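Long-range contact in Slr0280 protein (Synechocystis sp., PDB 5H3K), which is of unknown function but carries a region of the phosphodiester glycosidase family, so it may cleave sugar phosphodiester bonds: residues V145-R157 with R166-Q178. Sequence-based numbering, arbitrary orientation.
Sequences VMPNTNAQILTVR and RVVLELSQPAFWQ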
# COMPACT_ATOMS: atom_id res chain seq x y z
N VAL A 145 -2.92 -15.34 -22.92
CA VAL A 145 -2.22 -16.61 -22.79
C VAL A 145 -0.77 -16.47 -23.23
O VAL A 145 -0.48 -16.17 -24.39
CB VAL A 145 -2.92 -17.72 -23.62
CG1 VAL A 145 -2.20 -19.06 -23.42
CG2 VAL A 145 -4.38 -17.84 -23.22
N MET A 146 0.15 -16.68 -22.29
CA MET A 146 1.57 -16.54 -22.58
C MET A 146 2.06 -17.72 -23.43
O MET A 146 1.56 -18.84 -23.30
CB MET A 146 2.39 -16.41 -21.30
CG MET A 146 1.97 -15.24 -20.41
SD MET A 146 2.04 -13.65 -21.26
CE MET A 146 3.79 -13.57 -21.63
N PRO A 147 3.03 -17.46 -24.31
CA PRO A 147 3.43 -18.51 -25.25
C PRO A 147 4.27 -19.58 -24.58
O PRO A 147 4.91 -19.32 -23.55
CB PRO A 147 4.26 -17.74 -26.29
CG PRO A 147 4.86 -16.59 -25.51
CD PRO A 147 3.83 -16.23 -24.46
N ASN A 148 4.27 -20.77 -25.15
CA ASN A 148 5.13 -21.86 -24.71
C ASN A 148 6.57 -21.62 -25.18
O ASN A 148 6.83 -21.53 -26.38
CB ASN A 148 4.59 -23.17 -25.27
CG ASN A 148 5.17 -24.40 -24.58
OD1 ASN A 148 5.93 -24.29 -23.61
ND2 ASN A 148 4.82 -25.58 -25.09
N THR A 149 7.51 -21.47 -24.26
CA THR A 149 8.90 -21.29 -24.68
C THR A 149 9.64 -22.62 -24.86
O THR A 149 10.79 -22.62 -25.31
CB THR A 149 9.68 -20.41 -23.70
OG1 THR A 149 9.90 -21.13 -22.49
CG2 THR A 149 8.90 -19.12 -23.41
N ASN A 150 9.00 -23.73 -24.50
CA ASN A 150 9.58 -25.07 -24.64
C ASN A 150 10.92 -25.25 -23.93
O ASN A 150 11.80 -25.95 -24.43
CB ASN A 150 9.74 -25.47 -26.11
CG ASN A 150 8.42 -25.56 -26.85
OD1 ASN A 150 8.24 -24.93 -27.90
ND2 ASN A 150 7.49 -26.34 -26.32
N ALA A 151 11.07 -24.62 -22.77
CA ALA A 151 12.32 -24.67 -22.00
C ALA A 151 12.38 -25.91 -21.13
O ALA A 151 11.36 -26.35 -20.60
CB ALA A 151 12.47 -23.41 -21.14
N GLN A 152 13.59 -26.45 -20.99
CA GLN A 152 13.84 -27.56 -20.08
C GLN A 152 15.05 -27.22 -19.24
O GLN A 152 15.99 -26.57 -19.71
CB GLN A 152 14.15 -28.83 -20.88
CG GLN A 152 13.19 -29.11 -22.01
CD GLN A 152 13.68 -30.25 -22.89
OE1 GLN A 152 14.16 -30.02 -24.01
NE2 GLN A 152 13.58 -31.47 -22.39
N ILE A 153 15.04 -27.68 -17.99
CA ILE A 153 16.18 -27.51 -17.11
C ILE A 153 17.17 -28.64 -17.37
O ILE A 153 16.83 -29.81 -17.21
CB ILE A 153 15.75 -27.53 -15.63
CG1 ILE A 153 14.71 -26.43 -15.37
CG2 ILE A 153 16.97 -27.38 -14.72
CD1 ILE A 153 14.13 -26.47 -13.96
N LEU A 154 18.38 -28.30 -17.79
CA LEU A 154 19.36 -29.31 -18.20
C LEU A 154 20.27 -29.75 -17.05
O LEU A 154 20.54 -30.94 -16.90
CB LEU A 154 20.19 -28.79 -19.38
CG LEU A 154 19.34 -28.30 -20.56
CD1 LEU A 154 20.19 -27.61 -21.62
CD2 LEU A 154 18.54 -29.46 -21.16
N THR A 155 20.74 -28.80 -16.26
CA THR A 155 21.55 -29.11 -15.08
C THR A 155 21.21 -28.16 -13.94
O THR A 155 20.70 -27.06 -14.17
CB THR A 155 23.07 -29.01 -15.36
OG1 THR A 155 23.37 -27.68 -15.79
CG2 THR A 155 23.50 -29.99 -16.44
N VAL A 156 21.51 -28.58 -12.72
CA VAL A 156 21.41 -27.72 -11.55
C VAL A 156 22.75 -27.80 -10.82
O VAL A 156 23.19 -28.89 -10.46
CB VAL A 156 20.26 -28.13 -10.61
CG1 VAL A 156 20.19 -27.19 -9.42
CG2 VAL A 156 18.94 -28.14 -11.35
N ARG A 157 23.42 -26.66 -10.65
CA ARG A 157 24.72 -26.61 -9.98
C ARG A 157 24.67 -25.57 -8.87
O ARG A 157 23.92 -24.60 -8.99
CB ARG A 157 25.83 -26.24 -10.97
CG ARG A 157 25.99 -27.21 -12.15
CD ARG A 157 26.57 -28.55 -11.69
NE ARG A 157 26.62 -29.53 -12.77
CZ ARG A 157 25.75 -30.54 -12.91
NH1 ARG A 157 24.76 -30.70 -12.03
NH2 ARG A 157 25.87 -31.38 -13.92
N ARG A 166 25.10 -19.65 -4.46
CA ARG A 166 24.49 -19.46 -5.76
C ARG A 166 24.01 -20.80 -6.29
O ARG A 166 24.70 -21.81 -6.18
CB ARG A 166 25.50 -18.85 -6.73
CG ARG A 166 25.15 -19.01 -8.20
CD ARG A 166 26.09 -18.17 -9.05
NE ARG A 166 25.78 -16.75 -8.95
CZ ARG A 166 26.54 -15.77 -9.41
NH1 ARG A 166 27.70 -16.05 -10.00
NH2 ARG A 166 26.15 -14.50 -9.28
N VAL A 167 22.80 -20.80 -6.86
CA VAL A 167 22.29 -21.97 -7.55
C VAL A 167 22.09 -21.58 -9.01
O VAL A 167 21.50 -20.54 -9.30
CB VAL A 167 20.96 -22.46 -6.95
CG1 VAL A 167 20.40 -23.63 -7.74
CG2 VAL A 167 21.16 -22.83 -5.49
N VAL A 168 22.58 -22.40 -9.92
CA VAL A 168 22.46 -22.10 -11.34
C VAL A 168 21.65 -23.18 -12.05
O VAL A 168 21.99 -24.36 -11.98
CB VAL A 168 23.85 -21.96 -12.01
CG1 VAL A 168 23.70 -21.77 -13.52
CG2 VAL A 168 24.63 -20.80 -11.39
N LEU A 169 20.56 -22.78 -12.70
CA LEU A 169 19.82 -23.70 -13.55
C LEU A 169 20.18 -23.43 -15.00
O LEU A 169 19.84 -22.37 -15.53
CB LEU A 169 18.31 -23.49 -13.39
CG LEU A 169 17.54 -24.03 -12.20
CD1 LEU A 169 18.36 -24.06 -10.94
CD2 LEU A 169 16.34 -23.13 -11.99
N GLU A 170 20.87 -24.37 -15.65
CA GLU A 170 21.08 -24.28 -17.09
C GLU A 170 19.81 -24.68 -17.83
O GLU A 170 19.20 -25.71 -17.52
CB GLU A 170 22.27 -25.13 -17.56
CG GLU A 170 22.45 -25.08 -19.10
CD GLU A 170 23.72 -25.76 -19.59
OE1 GLU A 170 24.68 -25.89 -18.80
OE2 GLU A 170 23.75 -26.16 -20.78
N LEU A 171 19.39 -23.86 -18.78
CA LEU A 171 18.12 -24.06 -19.47
C LEU A 171 18.33 -24.24 -20.97
O LEU A 171 19.28 -23.71 -21.53
CB LEU A 171 17.23 -22.85 -19.25
CG LEU A 171 16.99 -22.45 -17.80
CD1 LEU A 171 16.22 -21.12 -17.74
CD2 LEU A 171 16.22 -23.56 -17.10
N SER A 172 17.41 -24.94 -21.63
CA SER A 172 17.48 -25.12 -23.08
C SER A 172 16.96 -23.90 -23.84
O SER A 172 17.36 -23.65 -24.98
CB SER A 172 16.69 -26.36 -23.50
OG SER A 172 15.32 -26.18 -23.24
N GLN A 173 16.04 -23.16 -23.21
CA GLN A 173 15.42 -21.98 -23.81
C GLN A 173 15.13 -21.00 -22.69
O GLN A 173 15.11 -21.38 -21.51
CB GLN A 173 14.10 -22.36 -24.51
CG GLN A 173 14.22 -23.37 -25.65
CD GLN A 173 14.95 -22.80 -26.85
OE1 GLN A 173 14.94 -21.59 -27.07
NE2 GLN A 173 15.56 -23.67 -27.65
N PRO A 174 14.89 -19.72 -23.04
CA PRO A 174 14.43 -18.77 -22.03
C PRO A 174 13.15 -19.27 -21.38
O PRO A 174 12.39 -20.02 -22.01
CB PRO A 174 14.13 -17.51 -22.86
CG PRO A 174 15.07 -17.61 -24.02
CD PRO A 174 15.10 -19.09 -24.36
N ALA A 175 12.92 -18.88 -20.13
CA ALA A 175 11.76 -19.35 -19.41
C ALA A 175 11.21 -18.27 -18.50
O ALA A 175 11.97 -17.54 -17.87
CB ALA A 175 12.12 -20.60 -18.59
N PHE A 176 9.89 -18.14 -18.45
CA PHE A 176 9.27 -17.23 -17.50
C PHE A 176 9.46 -17.77 -16.09
O PHE A 176 9.46 -18.98 -15.87
CB PHE A 176 7.79 -17.11 -17.81
CG PHE A 176 7.49 -16.64 -19.20
CD1 PHE A 176 8.18 -15.56 -19.73
CD2 PHE A 176 6.56 -17.30 -19.98
CE1 PHE A 176 7.91 -15.11 -21.02
CE2 PHE A 176 6.28 -16.85 -21.28
CZ PHE A 176 6.96 -15.76 -21.80
N TRP A 177 9.64 -16.87 -15.13
CA TRP A 177 9.81 -17.30 -13.75
C TRP A 177 9.32 -16.23 -12.77
O TRP A 177 9.17 -15.06 -13.14
CB TRP A 177 11.29 -17.64 -13.48
CG TRP A 177 12.21 -16.51 -13.80
CD1 TRP A 177 12.77 -16.21 -15.03
CD2 TRP A 177 12.67 -15.50 -12.90
NE1 TRP A 177 13.55 -15.09 -14.93
CE2 TRP A 177 13.51 -14.63 -13.64
CE3 TRP A 177 12.46 -15.25 -11.54
CZ2 TRP A 177 14.14 -13.53 -13.06
CZ3 TRP A 177 13.09 -14.15 -10.97
CH2 TRP A 177 13.91 -13.30 -11.73
N GLN A 178 9.07 -16.65 -11.53
CA GLN A 178 8.72 -15.74 -10.46
C GLN A 178 9.34 -16.24 -9.17
O GLN A 178 9.77 -17.40 -9.08
CB GLN A 178 7.20 -15.65 -10.33
CG GLN A 178 6.52 -16.98 -10.06
CD GLN A 178 4.99 -16.89 -10.08
OE1 GLN A 178 4.35 -16.80 -9.03
NE2 GLN A 178 4.41 -16.92 -11.27
O HOH W 1 8.63 -20.23 -19.99
O HOH W 2 13.98 -27.64 -25.01
O HOH W 3 23.66 -25.46 -13.88
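R157 and V168 bond reciprocally through their backbones in the hairpin of strands 153-161 and 164-171, with V168 N to R157 O at 2.7 Å and nearly straight (174°). Farther along, L154 N gives its hydrogen to E170 O at 2.7 Å, while E170 N reaches T155 O by a longer, bent bond. L154 and T155 thus both stand opposite E170, a beta bulge, and T155 N is buried without a partner.

Polar side chains extend the pairing. The OG of S172, held between its own N and carbonyl carbon (chi1 65°), accepts from Q152 N at 2.9 Å, while S172 N donates to Q152 O; a hydroxyl on so short a stem can take a backbone carbonyl's place. That OG also donates to a water serving N150 O and Q152 OE1. T149 OG1 donates to P174 O at 2.8 Å, in the carbonyl plane, and accepts from a water that F176 N holds. A valine at T149 would probably leave P174 O without this mate and the water without one of its anchors.

Apolar contacts fill one face of the hairpin, where beta-branched I153 and V156 favour extended backbone and L169 and L171 add apolar bulk: I153 CG1 lies alongside L171 CD2 at 3.7 Å, and V156 CG1 meets V167 CG1 and L169 CD1. A151 CB sits 3.8 Å from A175 CB and close to the Q173 and P174 carbonyl oxygens, leaving little room for a larger side chain. Beyond the strands, T149 CG2 lies over one face of the F176 ring, P147 O approaches its edge, and M146 CE touches F176 CZ at 3.9 Å; L89 and W106 also pack on F176.

Backbone pairing therefore runs from R157 and V168 to Q152 and S172; beyond it the T149 hydroxyl, one water and the F176 ring link the chains, a switch from repeating to side-chain-specific bonding.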